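Local coordinates for IPT/TIG domain-containing protein (Bacteroides thetaiotaomicron, PDB 3TC9), which is of unproven biochemical function but probably serves in auxiliary nutrient binding, joining an immunoglobulin-like domain to a six-bladed beta-propeller, at residues 34-39 against 78-83; 145-150 against 188-193; 240-245 against 258-263; 284-289 against 307-312; 357-362 against 416-421. All coordinates share one frame; numbering follows the deposited sequence.

Interaction 1: residues 34-39 against 78-83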
# COMPACT_ATOMS: atom_id res chain seq x y z
N MSE B 34 13.80 22.78 17.29
CA MSE B 34 14.49 21.95 18.28
C MSE B 34 15.08 22.81 19.41
O MSE B 34 15.55 23.90 19.17
CB MSE B 34 15.58 21.12 17.59
CG MSE B 34 16.37 20.23 18.55
SE MSE B 34 17.87 19.41 17.66
CE MSE B 34 16.88 17.99 16.67
N LEU B 35 15.07 22.27 20.61
CA LEU B 35 15.67 22.88 21.80
C LEU B 35 16.84 22.01 22.27
O LEU B 35 16.64 20.87 22.66
CB LEU B 35 14.60 23.03 22.91
CG LEU B 35 15.08 23.35 24.35
CD1 LEU B 35 15.92 24.61 24.41
CD2 LEU B 35 13.86 23.47 25.30
N LEU B 36 18.07 22.56 22.20
CA LEU B 36 19.26 21.87 22.68
C LEU B 36 19.65 22.35 24.07
O LEU B 36 19.75 23.55 24.29
CB LEU B 36 20.46 22.10 21.75
CG LEU B 36 20.60 21.31 20.46
CD1 LEU B 36 21.93 21.69 19.77
CD2 LEU B 36 20.64 19.83 20.70
N TYR B 37 19.95 21.42 24.96
CA TYR B 37 20.48 21.73 26.28
C TYR B 37 21.95 21.34 26.31
O TYR B 37 22.36 20.40 25.63
CB TYR B 37 19.71 21.01 27.40
CG TYR B 37 18.43 21.66 27.84
CD1 TYR B 37 18.11 22.96 27.45
CD2 TYR B 37 17.52 20.98 28.65
CE1 TYR B 37 16.88 23.54 27.80
CE2 TYR B 37 16.32 21.57 29.05
CZ TYR B 37 16.01 22.86 28.62
OH TYR B 37 14.84 23.46 29.01
N GLY B 38 22.72 22.04 27.09
CA GLY B 38 24.13 21.72 27.22
C GLY B 38 24.90 22.72 28.04
O GLY B 38 24.36 23.33 28.97
N GLU B 39 26.18 22.84 27.72
CA GLU B 39 27.13 23.71 28.40
C GLU B 39 27.96 24.53 27.42
O GLU B 39 28.42 23.99 26.41
CB GLU B 39 28.13 22.86 29.23
CG GLU B 39 27.54 21.86 30.20
CD GLU B 39 27.65 22.28 31.65
OE1 GLU B 39 28.78 22.25 32.20
OE2 GLU B 39 26.60 22.61 32.25
N GLY B 78 19.46 12.17 11.28
CA GLY B 78 19.21 12.71 12.60
C GLY B 78 20.40 12.85 13.53
O GLY B 78 20.21 13.20 14.69
N ASP B 79 21.65 12.56 13.06
CA ASP B 79 22.85 12.74 13.89
C ASP B 79 23.10 14.24 14.08
O ASP B 79 23.06 14.98 13.10
CB ASP B 79 24.10 12.00 13.34
CG ASP B 79 24.61 12.46 11.99
OD1 ASP B 79 23.90 12.23 10.97
OD2 ASP B 79 25.77 12.98 11.93
N ILE B 80 23.24 14.69 15.33
CA ILE B 80 23.41 16.10 15.69
C ILE B 80 24.85 16.44 16.10
O ILE B 80 25.38 15.89 17.08
CB ILE B 80 22.41 16.52 16.82
CG1 ILE B 80 20.95 16.28 16.40
CG2 ILE B 80 22.64 17.98 17.26
CD1 ILE B 80 20.07 16.09 17.49
N LYS B 81 25.46 17.38 15.36
CA LYS B 81 26.79 17.91 15.60
C LYS B 81 26.69 19.40 15.89
O LYS B 81 25.83 20.06 15.33
CB LYS B 81 27.72 17.67 14.40
CG LYS B 81 27.97 16.20 14.09
CD LYS B 81 29.00 16.08 12.98
CE LYS B 81 29.22 14.66 12.52
NZ LYS B 81 29.88 13.81 13.54
N LEU B 82 27.51 19.90 16.80
CA LEU B 82 27.57 21.32 17.16
C LEU B 82 29.04 21.79 17.19
O LEU B 82 29.90 21.10 17.75
CB LEU B 82 26.88 21.60 18.52
CG LEU B 82 26.88 23.05 19.03
CD1 LEU B 82 25.72 23.29 19.94
CD2 LEU B 82 28.15 23.38 19.82
N SER B 83 29.30 22.95 16.60
CA SER B 83 30.61 23.58 16.60
C SER B 83 30.48 25.01 17.01
O SER B 83 29.52 25.68 16.61
CB SER B 83 31.24 23.52 15.20
OG SER B 83 31.75 22.24 14.89
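I80 lies across from L36 and M34, and its two branches serve different partners. Its CD1 meets selenomethionine M34 tip to tip, 3.8 Å from M34 CE and 4.0 Å from M34 SE, while its CG2 lies 4.4 Å from L36 CD2. M34 leaves its strand with CG anti to the backbone N (chi1 179°) and runs straight until a bend at chi3 swings the terminal methyl onto I80. L36 has nearly as much of its surface buried as I80 and divides its methyls as well: CD2 faces I80, and CD1 comes to 4.1 Å from L82 CD1 as the two leucines slide past each other in opposite directions. M34 and L36 on strand 33-39, and I80 and L82 on strand 80-85, are alternate residues, and all four side chains point into the same interior. The strand segments pass 11.1 Å apart at 58°, a side-chain-filled separation suited to the core of the immunoglobulin-like IPT/TIG domain. I52 packs against both M34 and I80, and L67 against both leucines. F23 packs on L36 and F101 on M34, while F41 and V18 border L82.

Interaction 2: residues 145-150 against 188-193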
# COMPACT_ATOMS: atom_id res chain seq x y z
N ASP B 145 0.76 6.15 -21.10
CA ASP B 145 0.54 5.12 -22.10
C ASP B 145 0.33 3.81 -21.31
O ASP B 145 1.20 3.47 -20.49
CB ASP B 145 1.74 5.04 -23.06
CG ASP B 145 1.69 3.97 -24.13
OD1 ASP B 145 0.83 3.05 -24.04
OD2 ASP B 145 2.54 4.02 -25.05
N PRO B 146 -0.82 3.10 -21.46
CA PRO B 146 -1.03 1.87 -20.67
C PRO B 146 0.02 0.79 -20.94
O PRO B 146 0.24 -0.05 -20.06
CB PRO B 146 -2.43 1.40 -21.12
CG PRO B 146 -3.09 2.63 -21.66
CD PRO B 146 -1.99 3.37 -22.33
N LYS B 147 0.69 0.82 -22.12
CA LYS B 147 1.71 -0.17 -22.50
C LYS B 147 3.13 0.33 -22.23
O LYS B 147 4.09 -0.42 -22.43
CB LYS B 147 1.57 -0.55 -23.98
CG LYS B 147 0.22 -1.16 -24.37
CD LYS B 147 0.08 -2.59 -23.91
CE LYS B 147 -1.13 -3.26 -24.48
NZ LYS B 147 -1.42 -4.49 -23.73
N ASN B 148 3.27 1.59 -21.81
CA ASN B 148 4.58 2.14 -21.50
C ASN B 148 4.46 3.22 -20.44
O ASN B 148 4.12 4.36 -20.74
CB ASN B 148 5.28 2.68 -22.76
CG ASN B 148 6.74 2.96 -22.56
OD1 ASN B 148 7.27 3.00 -21.44
ND2 ASN B 148 7.44 3.15 -23.66
N HIS B 149 4.76 2.84 -19.19
CA HIS B 149 4.69 3.72 -18.04
C HIS B 149 5.82 4.78 -18.05
O HIS B 149 5.85 5.67 -17.17
CB HIS B 149 4.68 2.92 -16.73
CG HIS B 149 4.06 3.68 -15.61
ND1 HIS B 149 2.73 4.11 -15.67
CD2 HIS B 149 4.61 4.14 -14.47
CE1 HIS B 149 2.53 4.79 -14.55
NE2 HIS B 149 3.64 4.84 -13.80
N ASN B 150 6.71 4.75 -19.05
CA ASN B 150 7.73 5.80 -19.17
C ASN B 150 7.24 6.92 -20.04
O ASN B 150 7.91 7.95 -20.13
CB ASN B 150 9.07 5.26 -19.70
CG ASN B 150 9.79 4.38 -18.71
OD1 ASN B 150 9.74 4.58 -17.49
ND2 ASN B 150 10.44 3.36 -19.23
N HIS B 188 -9.16 -0.29 -25.58
CA HIS B 188 -8.87 -1.37 -24.64
C HIS B 188 -7.51 -2.03 -24.88
O HIS B 188 -6.81 -2.34 -23.91
CB HIS B 188 -9.98 -2.42 -24.60
CG HIS B 188 -9.83 -3.37 -23.44
ND1 HIS B 188 -9.62 -4.72 -23.64
CD2 HIS B 188 -9.75 -3.11 -22.11
CE1 HIS B 188 -9.46 -5.25 -22.44
NE2 HIS B 188 -9.49 -4.32 -21.49
N GLU B 189 -7.13 -2.24 -26.16
CA GLU B 189 -5.86 -2.88 -26.51
C GLU B 189 -4.67 -1.87 -26.51
O GLU B 189 -3.51 -2.28 -26.54
CB GLU B 189 -5.96 -3.65 -27.84
CG GLU B 189 -6.13 -2.78 -29.08
CD GLU B 189 -7.45 -2.08 -29.35
OE1 GLU B 189 -8.48 -2.43 -28.72
OE2 GLU B 189 -7.44 -1.17 -30.21
N ALA B 190 -4.98 -0.55 -26.42
CA ALA B 190 -4.06 0.59 -26.40
C ALA B 190 -3.28 0.72 -27.73
O ALA B 190 -2.22 1.34 -27.77
CB ALA B 190 -3.11 0.52 -25.21
N ASP B 191 -3.85 0.18 -28.83
CA ASP B 191 -3.26 0.30 -30.16
C ASP B 191 -3.50 1.71 -30.69
O ASP B 191 -2.83 2.14 -31.62
CB ASP B 191 -3.85 -0.74 -31.13
N SER B 192 -4.47 2.42 -30.08
CA SER B 192 -4.86 3.77 -30.47
C SER B 192 -5.12 4.70 -29.30
O SER B 192 -5.60 4.30 -28.24
CB SER B 192 -6.10 3.71 -31.35
OG SER B 192 -5.89 2.93 -32.51
N MSE B 193 -4.84 5.97 -29.53
CA MSE B 193 -5.07 7.05 -28.59
C MSE B 193 -6.22 7.91 -29.13
O MSE B 193 -6.17 8.38 -30.27
CB MSE B 193 -3.77 7.84 -28.38
CG MSE B 193 -3.96 9.21 -27.78
SE MSE B 193 -2.31 9.94 -27.13
CE MSE B 193 -1.47 10.30 -28.72
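The packing of P146 and K147 against A190 is a largely nonpolar contact between neighbouring blades of the six-bladed beta-propeller. The touching residues of each segment lie in the connection between the first two long strands of its blade, 141-145 to 151-156 in one and 181-186 to 192-197 in the next. The A190 methyl is the shared surface: P146 CG lies 4.1 Å from A190 CB, and K147 CG approaches it to 3.8 Å. A bend at chi2 (-75°) then carries the lysine chain over the neighbouring backbone, where its CE sits 3.3 Å from the E189 carbonyl O. R212 ties the two loops together, since its NH2 forms a salt bridge with D145 OD1 and a hydrogen bond with A190 O. W186 packs beside P146. The presenting loop is a type I turn from D145 to N148, stiffened by an Asx turn in which K147 N donates to D145 OD1 at 2.9 Å, approaching from above the carboxylate plane, 48° out of it.

Interaction 3: residues 240-245 against 258-263; sequences LYFNSW and QETTPL
Y241 touches L263 with the edge of its ring: L263 CD2 lies in the ring plane, 3.5 Å from Y241 CE1 and 3.9 Å from CD1 of the same ring. The second meeting is F242 CZ with T260 CG2, 4.0 Å apart, the two side chains crossing at about a right angle. Y241 and F242 are successive strand residues and so leave opposite faces of the sheet, which lets strand 240-244 reach strand 260-265 both above and below the intervening strand 249-253. F242 has CG between the backbone N and the carbonyl carbon (chi1 59°), and its ring also meets F251 of that middle strand. Y253 packs against T260, and R252 packs on L263. Farther out, Y241 OH is hydrogen-bonded to E239 OE2 and weakly to R252 NE. The two contacts join the second and an outermost strand of one four-stranded propeller blade. With the tyrosine hydroxyl engaged elsewhere and only carbon atoms in touch here, the contact depends on shape and dispersion rather than on any directional bond.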
# COMPACT_ATOMS: atom_id res chain seq x y z
N LEU B 240 -16.73 3.76 -26.06
CA LEU B 240 -16.46 5.18 -25.85
C LEU B 240 -17.69 5.99 -25.45
O LEU B 240 -18.74 5.88 -26.09
CB LEU B 240 -15.86 5.77 -27.13
CG LEU B 240 -15.33 7.20 -27.05
CD1 LEU B 240 -13.95 7.22 -26.48
CD2 LEU B 240 -15.32 7.85 -28.40
N TYR B 241 -17.55 6.82 -24.41
CA TYR B 241 -18.58 7.72 -23.93
C TYR B 241 -18.10 9.15 -24.14
O TYR B 241 -16.93 9.45 -23.89
CB TYR B 241 -18.90 7.46 -22.44
CG TYR B 241 -19.53 6.10 -22.22
CD1 TYR B 241 -20.90 5.92 -22.36
CD2 TYR B 241 -18.75 4.99 -21.93
CE1 TYR B 241 -21.48 4.66 -22.19
CE2 TYR B 241 -19.32 3.73 -21.76
CZ TYR B 241 -20.69 3.57 -21.91
OH TYR B 241 -21.26 2.33 -21.79
N PHE B 242 -18.96 10.01 -24.66
CA PHE B 242 -18.59 11.40 -24.89
C PHE B 242 -19.84 12.25 -24.80
O PHE B 242 -20.93 11.70 -24.66
CB PHE B 242 -17.85 11.58 -26.24
CG PHE B 242 -18.62 11.15 -27.46
CD1 PHE B 242 -18.56 9.83 -27.91
CD2 PHE B 242 -19.36 12.06 -28.19
CE1 PHE B 242 -19.27 9.43 -29.05
CE2 PHE B 242 -20.07 11.66 -29.32
CZ PHE B 242 -20.01 10.35 -29.75
N ASN B 243 -19.69 13.58 -24.84
CA ASN B 243 -20.86 14.44 -24.69
C ASN B 243 -20.97 15.46 -25.82
O ASN B 243 -20.19 15.47 -26.78
CB ASN B 243 -20.81 15.17 -23.31
CG ASN B 243 -19.97 16.45 -23.28
OD1 ASN B 243 -18.93 16.53 -23.91
ND2 ASN B 243 -20.45 17.52 -22.63
N SER B 244 -21.98 16.32 -25.65
CA SER B 244 -22.31 17.51 -26.41
C SER B 244 -22.80 18.52 -25.38
O SER B 244 -23.66 18.19 -24.56
CB SER B 244 -23.34 17.21 -27.49
OG SER B 244 -23.64 18.40 -28.21
N TRP B 245 -22.16 19.71 -25.35
CA TRP B 245 -22.46 20.77 -24.38
C TRP B 245 -23.90 21.35 -24.55
O TRP B 245 -24.55 21.68 -23.56
CB TRP B 245 -21.39 21.87 -24.53
CG TRP B 245 -21.70 23.21 -23.95
CD1 TRP B 245 -21.29 23.70 -22.74
CD2 TRP B 245 -22.30 24.32 -24.64
NE1 TRP B 245 -21.69 25.01 -22.60
CE2 TRP B 245 -22.30 25.42 -23.75
CE3 TRP B 245 -22.86 24.48 -25.92
CZ2 TRP B 245 -22.87 26.65 -24.09
CZ3 TRP B 245 -23.40 25.71 -26.27
CH2 TRP B 245 -23.42 26.77 -25.35
N GLN B 258 -19.42 0.55 -35.00
CA GLN B 258 -19.20 1.96 -35.36
C GLN B 258 -20.52 2.74 -35.22
O GLN B 258 -20.72 3.77 -35.86
CB GLN B 258 -18.55 2.12 -36.75
CG GLN B 258 -17.16 1.50 -36.84
CD GLN B 258 -16.49 1.70 -38.18
OE1 GLN B 258 -16.85 2.58 -38.97
NE2 GLN B 258 -15.47 0.89 -38.46
N GLU B 259 -21.39 2.28 -34.30
CA GLU B 259 -22.69 2.88 -34.00
C GLU B 259 -22.66 3.76 -32.74
O GLU B 259 -22.18 3.36 -31.68
CB GLU B 259 -23.77 1.79 -33.84
CG GLU B 259 -24.60 1.62 -35.10
CD GLU B 259 -24.97 0.19 -35.46
OE1 GLU B 259 -25.66 -0.47 -34.65
OE2 GLU B 259 -24.61 -0.26 -36.58
N THR B 260 -23.18 4.99 -32.91
CA THR B 260 -23.32 5.97 -31.84
C THR B 260 -24.76 5.89 -31.31
O THR B 260 -25.72 5.93 -32.08
CB THR B 260 -22.95 7.39 -32.31
OG1 THR B 260 -21.57 7.43 -32.72
CG2 THR B 260 -23.20 8.44 -31.23
N THR B 261 -24.90 5.78 -29.98
CA THR B 261 -26.18 5.71 -29.32
C THR B 261 -26.30 6.88 -28.37
O THR B 261 -25.46 7.01 -27.48
CB THR B 261 -26.34 4.36 -28.59
OG1 THR B 261 -26.11 3.30 -29.52
CG2 THR B 261 -27.71 4.18 -27.94
N PRO B 262 -27.35 7.74 -28.48
CA PRO B 262 -27.53 8.79 -27.46
C PRO B 262 -28.03 8.12 -26.18
O PRO B 262 -28.90 7.23 -26.25
CB PRO B 262 -28.56 9.74 -28.09
CG PRO B 262 -28.90 9.16 -29.45
CD PRO B 262 -28.46 7.73 -29.45
N LEU B 263 -27.45 8.45 -25.01
CA LEU B 263 -27.83 7.75 -23.78
C LEU B 263 -28.82 8.51 -22.90
O LEU B 263 -29.95 8.06 -22.73
CB LEU B 263 -26.58 7.38 -22.97
CG LEU B 263 -26.17 5.90 -22.96
CD1 LEU B 263 -26.35 5.23 -24.31
CD2 LEU B 263 -24.75 5.75 -22.47

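Interaction 4: residues 284-289 against 307-312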
# COMPACT_ATOMS: atom_id res chain seq x y z
N ALA B 284 -18.81 5.78 -13.15
CA ALA B 284 -18.03 6.90 -13.61
C ALA B 284 -18.47 8.15 -12.88
O ALA B 284 -19.62 8.25 -12.47
CB ALA B 284 -18.18 7.09 -15.11
N TYR B 285 -17.52 9.08 -12.67
CA TYR B 285 -17.82 10.40 -12.16
C TYR B 285 -18.05 11.28 -13.38
O TYR B 285 -17.35 11.13 -14.39
CB TYR B 285 -16.73 10.97 -11.24
CG TYR B 285 -16.75 10.43 -9.83
CD1 TYR B 285 -17.95 10.25 -9.15
CD2 TYR B 285 -15.57 10.14 -9.16
CE1 TYR B 285 -17.98 9.77 -7.83
CE2 TYR B 285 -15.58 9.63 -7.86
CZ TYR B 285 -16.79 9.46 -7.19
OH TYR B 285 -16.80 9.01 -5.89
N ILE B 286 -19.09 12.11 -13.33
CA ILE B 286 -19.43 13.06 -14.37
C ILE B 286 -19.12 14.42 -13.73
O ILE B 286 -19.80 14.83 -12.78
CB ILE B 286 -20.88 12.86 -14.88
CG1 ILE B 286 -21.01 11.47 -15.56
CG2 ILE B 286 -21.29 14.01 -15.83
CD1 ILE B 286 -22.39 11.09 -16.10
N VAL B 287 -18.01 15.05 -14.17
CA VAL B 287 -17.49 16.28 -13.61
C VAL B 287 -17.99 17.43 -14.43
O VAL B 287 -17.54 17.59 -15.59
CB VAL B 287 -15.94 16.22 -13.53
CG1 VAL B 287 -15.33 17.53 -13.02
CG2 VAL B 287 -15.49 15.02 -12.69
N VAL B 288 -18.92 18.23 -13.83
CA VAL B 288 -19.52 19.38 -14.54
C VAL B 288 -18.69 20.65 -14.27
O VAL B 288 -18.85 21.34 -13.26
CB VAL B 288 -21.02 19.59 -14.28
CG1 VAL B 288 -21.61 20.50 -15.37
CG2 VAL B 288 -21.75 18.26 -14.26
N VAL B 289 -17.80 20.92 -15.22
CA VAL B 289 -16.83 22.02 -15.23
C VAL B 289 -17.51 23.39 -15.06
O VAL B 289 -17.05 24.20 -14.24
CB VAL B 289 -15.99 21.98 -16.54
CG1 VAL B 289 -14.88 23.04 -16.54
CG2 VAL B 289 -15.41 20.59 -16.76
N THR B 307 -25.64 4.44 -16.62
CA THR B 307 -27.07 4.65 -16.35
C THR B 307 -27.30 6.04 -15.75
O THR B 307 -26.34 6.73 -15.44
CB THR B 307 -27.60 3.54 -15.43
OG1 THR B 307 -26.89 3.59 -14.19
CG2 THR B 307 -27.49 2.15 -16.05
N THR B 308 -28.58 6.42 -15.55
CA THR B 308 -29.06 7.70 -15.00
C THR B 308 -28.20 8.15 -13.82
O THR B 308 -28.14 7.44 -12.81
CB THR B 308 -30.56 7.59 -14.58
OG1 THR B 308 -31.31 6.99 -15.65
CG2 THR B 308 -31.18 8.94 -14.21
N PRO B 309 -27.49 9.31 -13.98
CA PRO B 309 -26.59 9.81 -12.91
C PRO B 309 -27.29 10.46 -11.72
O PRO B 309 -28.38 11.01 -11.85
CB PRO B 309 -25.75 10.88 -13.63
CG PRO B 309 -26.07 10.75 -15.06
CD PRO B 309 -27.43 10.19 -15.16
N TYR B 310 -26.62 10.46 -10.58
CA TYR B 310 -27.15 11.14 -9.39
C TYR B 310 -26.04 12.03 -8.82
O TYR B 310 -24.88 11.70 -8.99
CB TYR B 310 -27.70 10.14 -8.36
CG TYR B 310 -26.70 9.11 -7.87
CD1 TYR B 310 -25.91 9.35 -6.74
CD2 TYR B 310 -26.59 7.86 -8.48
CE1 TYR B 310 -25.02 8.39 -6.26
CE2 TYR B 310 -25.69 6.90 -8.02
CZ TYR B 310 -24.91 7.17 -6.90
OH TYR B 310 -24.06 6.22 -6.39
N ILE B 311 -26.41 13.15 -8.18
CA ILE B 311 -25.42 14.10 -7.63
C ILE B 311 -24.66 13.43 -6.48
O ILE B 311 -25.26 12.77 -5.65
CB ILE B 311 -26.07 15.47 -7.23
CG1 ILE B 311 -26.73 16.14 -8.45
CG2 ILE B 311 -25.04 16.42 -6.59
CD1 ILE B 311 -27.65 17.35 -8.13
N VAL B 312 -23.34 13.60 -6.49
CA VAL B 312 -22.46 13.06 -5.47
C VAL B 312 -21.94 14.21 -4.58
O VAL B 312 -21.92 14.06 -3.36
CB VAL B 312 -21.34 12.20 -6.11
CG1 VAL B 312 -20.10 12.16 -5.25
CG2 VAL B 312 -21.86 10.79 -6.35
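Two residues before P309, which packs on I286, the hydroxyl OG1 of T307 is hydrogen-bonded to the carbonyl O of D298, while the carbonyl O of T307 receives a hydrogen bond from OG of S297. These bonds tie the start of segment 307-312 to the neighbouring strand 293-300, beyond which lies strand 283-288. The contact with that farther strand is itself wholly apolar. I286 reaches out with CD1, which sits 3.8 Å from P309 CG and 4.2 Å from P309 CB, the side chain lying aslant to the proline ring. Its CG1 is anti to the carbonyl carbon (chi1 -64°) and the chain is extended beyond (chi2 179°), which puts the end methyl at full stretch against the proline. I266 touches both residues. One residue earlier, Y285 emerges on the other face of the sheet. Its CE1 approaches V312 CG1 to 4.1 Å, the side chains crossing at about a right angle. L367, from the adjacent sheet, packs on both Y285 and V312, and the tyrosine ring also meets F354 and, edge-to-face, Y283. Side chains thus bridge from the second strand to the outermost one over both faces of the middle strand, and the L367 and F354 contacts continue into the next sheet, as expected of a twisted four-stranded blade in a beta-propeller.

Interaction 5: residues 357-362 against 416-421. With PO4 (phosphate ion), chain Q; EDO (1,2-ethanediol), chain V.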
# COMPACT_ATOMS: atom_id res chain seq x y z
N CYS B 357 -8.42 18.52 -9.82
CA CYS B 357 -8.07 19.92 -9.90
C CYS B 357 -9.30 20.75 -9.80
O CYS B 357 -10.26 20.51 -10.51
CB CYS B 357 -7.34 20.21 -11.21
SG CYS B 357 -5.72 19.44 -11.32
N ASP B 358 -9.28 21.73 -8.90
CA ASP B 358 -10.34 22.72 -8.70
C ASP B 358 -9.73 24.02 -9.23
O ASP B 358 -9.10 24.77 -8.48
CB ASP B 358 -10.76 22.78 -7.23
CG ASP B 358 -12.12 23.40 -6.96
OD1 ASP B 358 -12.89 23.59 -7.92
OD2 ASP B 358 -12.42 23.65 -5.76
N ARG B 359 -9.80 24.19 -10.57
CA ARG B 359 -9.16 25.24 -11.34
C ARG B 359 -9.27 26.64 -10.73
O ARG B 359 -8.23 27.28 -10.56
CB ARG B 359 -9.67 25.25 -12.78
CG ARG B 359 -8.78 25.98 -13.75
CD ARG B 359 -9.60 26.49 -14.91
NE ARG B 359 -8.75 26.84 -16.05
CZ ARG B 359 -8.59 28.06 -16.53
NH1 ARG B 359 -9.21 29.09 -15.97
NH2 ARG B 359 -7.79 28.28 -17.57
N GLU B 360 -10.48 27.14 -10.45
CA GLU B 360 -10.62 28.53 -10.01
C GLU B 360 -10.47 28.71 -8.51
O GLU B 360 -10.52 29.84 -8.02
CB GLU B 360 -11.93 29.17 -10.50
CG GLU B 360 -12.08 29.27 -12.02
CD GLU B 360 -11.04 30.07 -12.77
OE1 GLU B 360 -10.48 31.05 -12.21
OE2 GLU B 360 -10.80 29.73 -13.95
N ASN B 361 -10.26 27.62 -7.79
CA ASN B 361 -9.97 27.61 -6.37
C ASN B 361 -8.47 27.40 -6.17
O ASN B 361 -7.98 27.47 -5.03
CB ASN B 361 -10.80 26.56 -5.65
CG ASN B 361 -12.21 27.02 -5.36
OD1 ASN B 361 -12.47 28.21 -5.17
ND2 ASN B 361 -13.13 26.10 -5.30
N HIS B 362 -7.74 27.16 -7.30
CA HIS B 362 -6.27 26.96 -7.40
C HIS B 362 -5.75 25.89 -6.42
O HIS B 362 -4.73 26.08 -5.75
CB HIS B 362 -5.53 28.29 -7.18
CG HIS B 362 -6.05 29.36 -8.07
ND1 HIS B 362 -5.71 29.43 -9.39
CD2 HIS B 362 -6.94 30.35 -7.80
CE1 HIS B 362 -6.36 30.47 -9.89
NE2 HIS B 362 -7.11 31.05 -8.96
N GLY B 416 -0.80 19.71 -14.18
CA GLY B 416 -0.72 20.71 -15.25
C GLY B 416 -1.16 22.05 -14.69
O GLY B 416 -2.36 22.34 -14.60
N ASP B 417 -0.20 22.85 -14.24
CA ASP B 417 -0.42 24.17 -13.60
C ASP B 417 -0.38 25.23 -14.69
O ASP B 417 0.69 25.75 -14.99
CB ASP B 417 0.67 24.41 -12.54
CG ASP B 417 0.38 25.50 -11.55
OD1 ASP B 417 -0.77 26.01 -11.54
OD2 ASP B 417 1.29 25.84 -10.76
N ARG B 418 -1.56 25.53 -15.28
CA ARG B 418 -1.74 26.35 -16.47
C ARG B 418 -0.93 27.66 -16.49
O ARG B 418 -0.04 27.75 -17.33
CB ARG B 418 -3.22 26.64 -16.78
CG ARG B 418 -3.48 27.34 -18.13
CD ARG B 418 -2.97 26.53 -19.30
NE ARG B 418 -3.34 27.07 -20.61
CZ ARG B 418 -4.40 26.67 -21.32
NH1 ARG B 418 -5.25 25.78 -20.82
NH2 ARG B 418 -4.63 27.18 -22.52
N GLU B 419 -1.22 28.65 -15.63
CA GLU B 419 -0.57 29.96 -15.70
C GLU B 419 0.89 29.95 -15.30
O GLU B 419 1.61 30.91 -15.62
CB GLU B 419 -1.33 31.04 -14.89
CG GLU B 419 -2.85 31.10 -15.10
CD GLU B 419 -3.44 31.03 -16.50
OE1 GLU B 419 -2.77 31.47 -17.46
OE2 GLU B 419 -4.61 30.59 -16.62
N ASN B 420 1.33 28.89 -14.61
CA ASN B 420 2.72 28.80 -14.21
C ASN B 420 3.56 28.10 -15.31
O ASN B 420 4.79 28.10 -15.21
CB ASN B 420 2.83 28.12 -12.85
CG ASN B 420 2.31 29.02 -11.79
OD1 ASN B 420 2.43 30.25 -11.87
ND2 ASN B 420 1.65 28.46 -10.81
N ARG B 421 2.90 27.55 -16.36
CA ARG B 421 3.51 26.92 -17.55
C ARG B 421 4.45 25.78 -17.16
O ARG B 421 5.44 25.50 -17.84
CB ARG B 421 4.27 27.96 -18.42
CG ARG B 421 3.54 29.28 -18.66
CD ARG B 421 2.36 29.07 -19.54
NE ARG B 421 1.58 30.29 -19.69
CZ ARG B 421 0.40 30.35 -20.27
NH1 ARG B 421 -0.16 29.26 -20.77
NH2 ARG B 421 -0.25 31.50 -20.33
P PO4 Q . -3.02 30.71 -22.86
O1 PO4 Q . -2.80 31.38 -21.46
O2 PO4 Q . -4.55 30.73 -23.21
O3 PO4 Q . -2.48 29.25 -22.85
O4 PO4 Q . -2.23 31.44 -24.01
C1 EDO V . -14.32 31.34 -5.51
O1 EDO V . -14.54 29.95 -5.79
C2 EDO V . -14.59 31.63 -4.04
O2 EDO V . -16.00 31.83 -3.83
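R359 and E419 cross at about a right angle, with guanidinium and carboxylate planes 85° apart. R359 NH2 is 4.0 Å from E419 OE2, but that oxygen lies well out of the guanidinium plane, so only charge attracts them; E419 OE2 is hydrogen-bonded to H400 ND1. E402 pairs with both R359 and R418. R359 also turns its edge to E360, NH1 to OE2 at 2.6 Å. Both segments carry the sequence Asp-Arg-Glu-Asn in turns leading from the second to the third long strand of adjacent propeller blades, and in both the asparagine grips the aspartate: N361 ND2 to D358 OD2 and N420 ND2 to D417 OD2, each 2.6 Å. A leucine in place of N361 would probably leave D358 OD2 without its donor inside the turn and cost the ethanediol, probably from the crystallisation liquor, one of its hydrogen bonds. R418, bent at chi2 (59°), points its guanidinium edge at phosphate O3. R421 NH2 reaches phosphate O1 at 2.8 Å; Q158 and H159 also hydrogen-bond to this probably crystallisation-derived anion.

Interactions 1 to 5 follow one another along the chain without overlap. Interaction 1 stands apart in the immunoglobulin-like domain, its centre about 42 Å from that of interaction 5 and about 66 Å from that of interaction 3. The other four share the propeller. Interactions 3 and 4 lie within consecutive blades, centres about 15 Å apart, and each joins a second strand to an outermost one. Interactions 2 and 5 instead connect one blade to the next, their centres about 27 Å apart. Packing inside blades and between blades thus recurs around the ring, while the first domain has a core of its own, consistent with two separately folded modules in one chain.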